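Local atomic coordinates of acetyltransferase, GNAT family (Listeria monocytogenes str. 4b, PDB entry 2OH1), a protein that probably transfers an acetyl or other acyl group from a coenzyme A thioester to an acceptor that has not been identified. Residues His56-Glu59 with Gln60-Leu64. Numbering follows the deposited sequence. Where two conformers were deposited one is given.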
loop_
_atom_site.group_PDB
_atom_site.type_symbol
_atom_site.label_atom_id
_atom_site.label_comp_id
_atom_site.label_asym_id
_atom_site.label_seq_id
_atom_site.Cartn_x
_atom_site.Cartn_y
_atom_site.Cartn_z
ATOM N N HIS A 56 13.618 -3.597 -7.846
ATOM C CA HIS A 56 14.976 -3.078 -8.043
ATOM C C HIS A 56 15.565 -2.466 -6.761
ATOM O O HIS A 56 16.772 -2.393 -6.645
ATOM C CB HIS A 56 15.000 -2.083 -9.173
ATOM C CG HIS A 56 14.683 -2.719 -10.481
ATOM N ND1 HIS A 56 15.585 -3.547 -11.122
ATOM C CD2 HIS A 56 13.542 -2.750 -11.210
ATOM C CE1 HIS A 56 15.033 -3.986 -12.239
ATOM N NE2 HIS A 56 13.794 -3.524 -12.318
ATOM N N ASN A 57 14.687 -2.021 -5.841
ATOM C CA ASN A 57 15.128 -1.342 -4.631
ATOM C C ASN A 57 14.568 -2.009 -3.382
ATOM O O ASN A 57 14.490 -1.361 -2.312
ATOM C CB ASN A 57 14.617 0.103 -4.678
ATOM C CG ASN A 57 15.074 0.812 -5.929
ATOM O OD1 ASN A 57 16.283 1.109 -6.055
ATOM N ND2 ASN A 57 14.151 1.008 -6.884
ATOM N N ILE A 58 14.230 -3.288 -3.488
ATOM C CA ILE A 58 13.622 -3.964 -2.355
ATOM C C ILE A 58 14.491 -3.955 -1.097
ATOM O O ILE A 58 13.965 -3.835 0.031
ATOM C CB ILE A 58 13.197 -5.389 -2.746
ATOM C CG1 ILE A 58 12.302 -6.003 -1.666
ATOM C CG2 ILE A 58 14.406 -6.194 -3.154
ATOM C CD1 ILE A 58 11.029 -5.183 -1.310
ATOM N N GLU A 59 15.813 -4.006 -1.248
ATOM C CA GLU A 59 16.686 -4.034 -0.047
ATOM C C GLU A 59 16.558 -2.723 0.712
ATOM O O GLU A 59 16.542 -2.719 1.956
ATOM C CB GLU A 59 18.120 -4.378 -0.408
ATOM C CG GLU A 59 18.218 -5.804 -0.956
ATOM C CD GLU A 59 19.625 -6.298 -1.233
ATOM O OE1 GLU A 59 20.512 -6.088 -0.370
ATOM O OE2 GLU A 59 19.822 -6.956 -2.300
ATOM N N GLN A 60 16.466 -1.614 -0.001
ATOM C CA GLN A 60 16.355 -0.337 0.679
ATOM C C GLN A 60 14.941 -0.143 1.231
ATOM O O GLN A 60 14.759 0.448 2.304
ATOM C CB GLN A 60 16.751 0.812 -0.255
ATOM C CG GLN A 60 16.792 2.155 0.415
ATOM C CD GLN A 60 18.019 2.324 1.324
ATOM O OE1 GLN A 60 18.903 1.464 1.386
ATOM N NE2 GLN A 60 18.061 3.446 2.040
ATOM N N ARG A 61 13.941 -0.667 0.548
ATOM C CA ARG A 61 12.580 -0.695 1.169
ATOM C C ARG A 61 12.595 -1.433 2.528
ATOM O O ARG A 61 12.080 -0.938 3.532
ATOM C CB ARG A 61 11.541 -1.350 0.293
ATOM C CG ARG A 61 11.330 -0.687 -1.022
ATOM C CD ARG A 61 10.419 0.558 -0.950
ATOM N NE ARG A 61 11.136 1.706 -0.531
ATOM C CZ ARG A 61 12.046 2.365 -1.239
ATOM N NH1 ARG A 61 12.341 2.001 -2.496
ATOM N NH2 ARG A 61 12.649 3.419 -0.706
ATOM N N ILE A 62 13.244 -2.584 2.573
ATOM C CA ILE A 62 13.395 -3.347 3.822
ATOM C C ILE A 62 14.200 -2.580 4.871
ATOM O O ILE A 62 13.765 -2.423 6.036
ATOM C CB ILE A 62 13.967 -4.763 3.514
ATOM C CG1 ILE A 62 12.991 -5.617 2.771
ATOM C CG2 ILE A 62 14.413 -5.463 4.812
ATOM C CD1 ILE A 62 13.617 -6.867 2.206
ATOM N N GLU A 63 15.328 -2.003 4.483
ATOM C CA GLU A 63 16.140 -1.257 5.391
ATOM C C GLU A 63 15.424 -0.091 6.039
ATOM O O GLU A 63 15.633 0.209 7.221
ATOM C CB GLU A 63 17.327 -0.716 4.668
ATOM C CG GLU A 63 18.284 -0.011 5.571
ATOM C CD GLU A 63 19.669 -0.384 5.235
ATOM O OE1 GLU A 63 20.053 -1.529 5.576
ATOM O OE2 GLU A 63 20.344 0.454 4.601
ATOM N N LEU A 64 14.603 0.577 5.258
ATOM C CA LEU A 64 13.919 1.751 5.736
ATOM C C LEU A 64 12.599 1.461 6.446
ATOM O O LEU A 64 11.914 2.392 6.937
ATOM C CB LEU A 64 13.609 2.648 4.547
ATOM C CG LEU A 64 14.820 3.264 3.833
ATOM C CD1 LEU A 64 14.393 3.951 2.529
ATOM C CD2 LEU A 64 15.572 4.215 4.781
#
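Asn57 and Arg61 meet across the first turn of a short helix, and the backbone bond between them starts its hydrogen-bonding pattern. Arg61 N donates to Asn57 O at 3.0 Å. The same oxygen receives a second, weak bond from Gln60 N, bent to 122°, so two amides of the opening turn converge on one acceptor. Across the two segments the i to i+4 pattern continues with Ile62 N to Ile58 O and Glu63 N to Glu59 O, both 2.9 Å, and Leu64 N to Gln60 O follows.

The side chains of Asn57 and Arg61 touch without bonding to each other. With CG beside its backbone N (chi1 -61°), the Arg61 chain heads toward the start of the helix, and bends at chi2 and chi3 curl the guanidinium round so that NH1 comes to 3.7 Å from Asn57 CB, an oblique approach. Asp54, just ahead of the helix, joins them indirectly: one carboxylate oxygen accepts from Asn57 ND2 and the other forms a salt bridge with Arg61 NH1. Glu66 pairs with Arg61 NE, so carboxylates from before and after the helix in sequence hold the guanidinium.

Apolar packing occupies another side. Ile58 CG1 stands anti to the backbone N (chi1 -168°) and reaches Ile62 CD1 at 4.2 Å, while Ile58 CD1 lies equally far from Arg61 CB. Beyond the turn, Ile58 packs on Ile27 and Met31 of helix 24-40 and on Val67 of strand 67-71; Ile62 touches Ala19 and Pro21.

The result is an amphipathic alpha-helical turn with Asn57 at the N-cap position, its side chain making no capping bond, in the short helix that precedes strand 67-71 of the GNAT fold.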